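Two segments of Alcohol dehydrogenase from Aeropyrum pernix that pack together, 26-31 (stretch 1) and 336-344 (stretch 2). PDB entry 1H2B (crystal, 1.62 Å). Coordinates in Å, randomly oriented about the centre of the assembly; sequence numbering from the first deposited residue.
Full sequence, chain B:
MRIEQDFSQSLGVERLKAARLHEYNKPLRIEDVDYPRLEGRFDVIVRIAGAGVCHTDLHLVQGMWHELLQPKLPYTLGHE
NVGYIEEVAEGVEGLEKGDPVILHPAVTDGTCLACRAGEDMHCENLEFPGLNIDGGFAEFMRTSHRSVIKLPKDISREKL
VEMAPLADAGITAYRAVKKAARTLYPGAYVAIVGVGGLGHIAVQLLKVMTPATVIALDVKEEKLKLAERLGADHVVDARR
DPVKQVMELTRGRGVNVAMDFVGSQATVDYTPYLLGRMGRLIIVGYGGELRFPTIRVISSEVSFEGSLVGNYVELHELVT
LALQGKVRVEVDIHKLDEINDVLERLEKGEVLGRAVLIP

Stretch 1, residues 26-31: KPLRIE
Stretch 2 (336-344) LDEINDVLE

An extended segment, 26-31, lies against the start of a helix in 336-344, two pieces of one chain more than 300 residues apart that together bury 328 Å². Stretch 1 begins as loop and becomes a strand at Arg29, which continues beyond Glu31; Pro27 (phi/psi -58/149), Leu28 (-65/153), Arg29 (-97/125) and Ile30 (-92/115) are all extended. Stretch 2 opens with a 3-10 segment, 336-338, closed by Ile339 N to Leu336 O at 3.0 Å. Glu338 (-87/6) is the N-cap residue, and the helix runs from Ile339 onward, with Val342 N bonded to Glu338 O (3.0 Å), Leu343 N to Ile339 O (2.9 Å) and Glu344 N to Asn340 O (3.0 Å).

The register pairs Pro27 with Asn340 (CA to CA 6.1 Å) and Ile30 with Asp337 (CA to CA 6.8 Å), so the chains run in opposite senses where they meet. From Leu28 to Ile30 the sides alternate: Leu28 and Ile30 point CA-to-CB toward the helix and Arg29 away; Lys26 also points away, Pro27 lies sideways, and neither Lys26 nor Arg29 makes contact.

Asn340 supplies the polar link. With chi1 m (-71°) and chi2 at -55°, its amide reaches the backbone of Leu28 and pairs with both the N and the O of that residue: Leu28 N donates to Asn340 OD1 (2.9 Å, N-H...O angle 140°), and Asn340 ND2 donates to Leu28 O (3.0 Å, 165°). One side-chain amide, carrying both an acceptor and a donor, thus bonds to the N and O of a single residue much as a neighbouring strand would, the second bond being the straighter. Pro27 lies beside the same oxygen, with its CA 3.5 Å and its CB 3.7 Å from Asn340 OD1; its ring is C-gamma exo.

Next to this polar pair, Leu28 packs against two apolar side chains of the helix. Its m,t rotamer (chi1 -58°, chi2 169°) carries CD1 to Ile339 CD1 at 3.7 Å and to Leu343 CD1 at 3.9 Å. Ile339 is t,t (-171°, 154°) and Leu343 m,t (-73°, 170°); four residues apart, they lie about one helical turn from each other, which lets one leucine methyl touch both. All three residues are buried in the assembly, as suits apolar side chains.

Ile30, more exposed, extends the apolar patch toward the start of stretch 2. Its m,t rotamer (-60°, 156°) places CD1 3.4 Å from Asp337 O and 3.9 Å from Asp337 CB, close van der Waals packing against the 3-10 segment, while Ile30 CG1 lies 4.3 Å from Ile339 CG2. Asp337 (chi1 p, 60°; chi2 30°) has a sideways CA-to-CB bond and a carboxylate that leads away, so the isoleucine meets its CB and backbone carbonyl instead of its charge. The CA-to-CB bond of Glu338 points away from stretch 1, and the residue, m,t (-60°, 173°), makes no contact with it.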

ATOM      1  N   LYS B  26     -41.035 -19.863   1.542  1.00 34.50           N
ATOM      2  CA  LYS B  26     -42.398 -19.474   1.203  1.00 35.56           C
ATOM      3  C   LYS B  26     -42.387 -18.030   0.690  1.00 34.60           C
ATOM      4  O   LYS B  26     -41.416 -17.298   0.960  1.00 33.59           O
ATOM      5  CB  LYS B  26     -43.285 -19.640   2.441  1.00 36.42           C
ATOM      6  CG  LYS B  26     -44.053 -20.975   2.445  1.00 44.19           C
ATOM      7  CD  LYS B  26     -44.055 -21.634   3.823  1.00 49.91           C
ATOM      8  CE  LYS B  26     -44.304 -23.150   3.732  1.00 48.83           C
ATOM      9  NZ  LYS B  26     -45.492 -23.518   2.896  1.00 49.83           N
ATOM     10  N   PRO B  27     -43.419 -17.609  -0.040  1.00 32.17           N
ATOM     11  CA  PRO B  27     -43.514 -16.215  -0.502  1.00 30.61           C
ATOM     12  C   PRO B  27     -43.493 -15.256   0.702  1.00 30.67           C
ATOM     13  O   PRO B  27     -43.956 -15.610   1.799  1.00 29.61           O
ATOM     14  CB  PRO B  27     -44.879 -16.165  -1.192  1.00 33.52           C
ATOM     15  CG  PRO B  27     -45.168 -17.580  -1.533  1.00 31.88           C
ATOM     16  CD  PRO B  27     -44.587 -18.406  -0.476  1.00 32.01           C
ATOM     17  N   LEU B  28     -42.954 -14.056   0.510  1.00 27.99           N
ATOM     18  CA  LEU B  28     -43.095 -13.043   1.561  1.00 26.09           C
ATOM     19  C   LEU B  28     -44.572 -12.678   1.699  1.00 25.12           C
ATOM     20  O   LEU B  28     -45.355 -12.787   0.736  1.00 26.36           O
ATOM     21  CB  LEU B  28     -42.282 -11.782   1.229  1.00 23.81           C
ATOM     22  CG  LEU B  28     -40.797 -12.090   1.044  1.00 21.73           C
ATOM     23  CD1 LEU B  28     -40.115 -10.818   0.437  1.00 23.76           C
ATOM     24  CD2 LEU B  28     -40.096 -12.547   2.327  1.00 24.49           C
ATOM     25  N   ARG B  29     -44.937 -12.244   2.901  1.00 27.70           N
ATOM     26  CA  ARG B  29     -46.297 -11.796   3.159  1.00 27.21           C
ATOM     27  C   ARG B  29     -46.406 -10.276   3.053  1.00 26.68           C
ATOM     28  O   ARG B  29     -45.612  -9.544   3.668  1.00 26.12           O
ATOM     29  CB  ARG B  29     -46.771 -12.336   4.513  1.00 30.50           C
ATOM     30  CG  ARG B  29     -47.025 -13.845   4.415  1.00 43.81           C
ATOM     31  CD  ARG B  29     -46.553 -14.692   5.578  1.00 55.41           C
ATOM     32  NE  ARG B  29     -47.439 -14.540   6.725  1.00 55.43           N
ATOM     33  CZ  ARG B  29     -47.708 -15.483   7.626  1.00 58.86           C
ATOM     34  NH1 ARG B  29     -47.172 -16.697   7.552  1.00 57.52           N
ATOM     35  NH2 ARG B  29     -48.525 -15.199   8.623  1.00 58.24           N
ATOM     36  N   ILE B  30     -47.325  -9.804   2.219  1.00 27.52           N
ATOM     37  CA  ILE B  30     -47.549  -8.373   2.088  1.00 28.94           C
ATOM     38  C   ILE B  30     -48.652  -8.049   3.085  1.00 30.47           C
ATOM     39  O   ILE B  30     -49.767  -8.567   2.952  1.00 29.30           O
ATOM     40  CB  ILE B  30     -47.942  -7.975   0.638  1.00 32.98           C
ATOM     41  CG1 ILE B  30     -46.827  -8.358  -0.359  1.00 37.63           C
ATOM     42  CG2 ILE B  30     -48.258  -6.499   0.561  1.00 35.79           C
ATOM     43  CD1 ILE B  30     -47.319  -8.550  -1.782  1.00 44.86           C
ATOM     44  N   GLU B  31     -48.347  -7.246   4.108  1.00 27.45           N
ATOM     45  CA  GLU B  31     -49.299  -7.045   5.203  1.00 26.59           C
ATOM     46  C   GLU B  31     -49.081  -5.715   5.885  1.00 30.41           C
ATOM     47  O   GLU B  31     -48.082  -5.051   5.640  1.00 28.91           O
ATOM     48  CB  GLU B  31     -49.156  -8.149   6.231  1.00 27.96           C
ATOM     49  CG  GLU B  31     -47.793  -8.267   6.878  1.00 32.45           C
ATOM     50  CD  GLU B  31     -47.530  -9.643   7.420  1.00 40.36           C
ATOM     51  OE1 GLU B  31     -48.378 -10.536   7.219  1.00 46.59           O
ATOM     52  OE2 GLU B  31     -46.472  -9.843   8.046  1.00 39.69           O
ATOM     53  N   LEU B 336     -44.149  -2.349  -5.028  1.00 23.80           N
ATOM     54  CA  LEU B 336     -43.883  -3.156  -3.837  1.00 24.31           C
ATOM     55  C   LEU B 336     -44.659  -4.473  -3.848  1.00 26.55           C
ATOM     56  O   LEU B 336     -44.122  -5.532  -3.519  1.00 24.89           O
ATOM     57  CB  LEU B 336     -44.148  -2.357  -2.535  1.00 23.87           C
ATOM     58  CG  LEU B 336     -44.002  -3.127  -1.217  1.00 30.72           C
ATOM     59  CD1 LEU B 336     -42.576  -3.676  -1.018  1.00 32.85           C
ATOM     60  CD2 LEU B 336     -44.385  -2.281  -0.000  1.00 37.93           C
ATOM     61  N   ASP B 337     -45.931  -4.430  -4.234  1.00 29.97           N
ATOM     62  CA  ASP B 337     -46.695  -5.659  -4.080  1.00 28.61           C
ATOM     63  C   ASP B 337     -46.410  -6.705  -5.163  1.00 28.48           C
ATOM     64  O   ASP B 337     -46.934  -7.825  -5.094  1.00 29.83           O
ATOM     65  CB  ASP B 337     -48.202  -5.392  -3.905  1.00 35.97           C
ATOM     66  CG  ASP B 337     -48.806  -4.661  -5.058  1.00 39.67           C
ATOM     67  OD1 ASP B 337     -48.332  -4.815  -6.203  1.00 44.31           O
ATOM     68  OD2 ASP B 337     -49.798  -3.905  -4.913  1.00 52.16           O
ATOM     69  N   GLU B 338     -45.523  -6.364  -6.113  1.00 26.49           N
ATOM     70  CA  GLU B 338     -44.999  -7.352  -7.061  1.00 24.94           C
ATOM     71  C   GLU B 338     -43.774  -8.101  -6.541  1.00 26.10           C
ATOM     72  O   GLU B 338     -43.173  -8.872  -7.274  1.00 22.86           O
ATOM     73  CB  GLU B 338     -44.637  -6.701  -8.409  1.00 22.64           C
ATOM     74  CG  GLU B 338     -45.774  -6.014  -9.161  1.00 26.04           C
ATOM     75  CD  GLU B 338     -45.254  -5.284 -10.368  1.00 26.23           C
ATOM     76  OE1 GLU B 338     -44.745  -5.953 -11.311  1.00 31.06           O
ATOM     77  OE2 GLU B 338     -45.322  -4.038 -10.383  1.00 34.55           O
ATOM     78  N   ILE B 339     -43.387  -7.882  -5.294  1.00 23.00           N
ATOM     79  CA  ILE B 339     -42.164  -8.485  -4.771  1.00 22.08           C
ATOM     80  C   ILE B 339     -41.951  -9.970  -5.054  1.00 22.58           C
ATOM     81  O   ILE B 339     -40.873 -10.365  -5.481  1.00 24.71           O
ATOM     82  CB  ILE B 339     -41.957  -8.146  -3.282  1.00 23.82           C
ATOM     83  CG1 ILE B 339     -40.565  -8.602  -2.831  1.00 24.24           C
ATOM     84  CG2 ILE B 339     -43.066  -8.740  -2.409  1.00 25.75           C
ATOM     85  CD1 ILE B 339     -40.070  -7.791  -1.652  1.00 27.20           C
ATOM     86  N   ASN B 340     -42.975 -10.790  -4.848  1.00 22.24           N
ATOM     87  CA  ASN B 340     -42.790 -12.218  -5.060  1.00 25.12           C
ATOM     88  C   ASN B 340     -42.631 -12.620  -6.506  1.00 23.15           C
ATOM     89  O   ASN B 340     -41.805 -13.500  -6.802  1.00 25.47           O
ATOM     90  CB  ASN B 340     -43.933 -12.987  -4.387  1.00 25.68           C
ATOM     91  CG  ASN B 340     -43.834 -12.951  -2.902  1.00 24.06           C
ATOM     92  OD1 ASN B 340     -42.817 -13.326  -2.309  1.00 25.64           O
ATOM     93  ND2 ASN B 340     -44.916 -12.528  -2.265  1.00 27.67           N
ATOM     94  N   ASP B 341     -43.358 -11.977  -7.406  1.00 23.77           N
ATOM     95  CA  ASP B 341     -43.121 -12.166  -8.840  1.00 26.12           C
ATOM     96  C   ASP B 341     -41.691 -11.746  -9.218  1.00 26.09           C
ATOM     97  O   ASP B 341     -41.031 -12.415  -9.993  1.00 24.82           O
ATOM     98  CB  ASP B 341     -44.122 -11.391  -9.682  1.00 27.95           C
ATOM     99  CG  ASP B 341     -43.906 -11.597 -11.165  1.00 32.62           C
ATOM    100  OD1 ASP B 341     -43.961 -12.761 -11.607  1.00 38.28           O
ATOM    101  OD2 ASP B 341     -43.658 -10.662 -11.965  1.00 39.42           O
ATOM    102  N   VAL B 342     -41.212 -10.645  -8.641  1.00 23.71           N
ATOM    103  CA  VAL B 342     -39.848 -10.206  -8.960  1.00 21.76           C
ATOM    104  C   VAL B 342     -38.791 -11.194  -8.466  1.00 20.04           C
ATOM    105  O   VAL B 342     -37.820 -11.478  -9.180  1.00 22.51           O
ATOM    106  CB  VAL B 342     -39.577  -8.788  -8.400  1.00 21.58           C
ATOM    107  CG1 VAL B 342     -38.071  -8.415  -8.523  1.00 21.31           C
ATOM    108  CG2 VAL B 342     -40.433  -7.792  -9.124  1.00 22.35           C
ATOM    109  N   LEU B 343     -38.962 -11.706  -7.248  1.00 19.96           N
ATOM    110  CA  LEU B 343     -38.057 -12.708  -6.688  1.00 18.11           C
ATOM    111  C   LEU B 343     -38.066 -13.980  -7.542  1.00 23.57           C
ATOM    112  O   LEU B 343     -37.029 -14.553  -7.803  1.00 22.61           O
ATOM    113  CB  LEU B 343     -38.456 -13.051  -5.256  1.00 20.60           C
ATOM    114  CG  LEU B 343     -38.155 -11.995  -4.181  1.00 22.52           C
ATOM    115  CD1 LEU B 343     -38.828 -12.377  -2.866  1.00 24.38           C
ATOM    116  CD2 LEU B 343     -36.606 -11.925  -3.982  1.00 19.94           C
ATOM    117  N   GLU B 344     -39.255 -14.398  -7.998  1.00 21.32           N
ATOM    118  CA  GLU B 344     -39.306 -15.511  -8.944  1.00 24.38           C
ATOM    119  C   GLU B 344     -38.491 -15.240 -10.233  1.00 21.61           C
ATOM    120  O   GLU B 344     -37.702 -16.109 -10.686  1.00 24.04           O
ATOM    121  CB  GLU B 344     -40.774 -15.825  -9.271  1.00 26.41           C
ATOM    122  CG  GLU B 344     -41.506 -16.586  -8.172  1.00 35.20           C
ATOM    123  CD  GLU B 344     -43.032 -16.556  -8.349  1.00 52.42           C
ATOM    124  OE1 GLU B 344     -43.522 -16.612  -9.508  1.00 53.57           O
ATOM    125  OE2 GLU B 344     -43.750 -16.470  -7.319  1.00 56.90           O
TER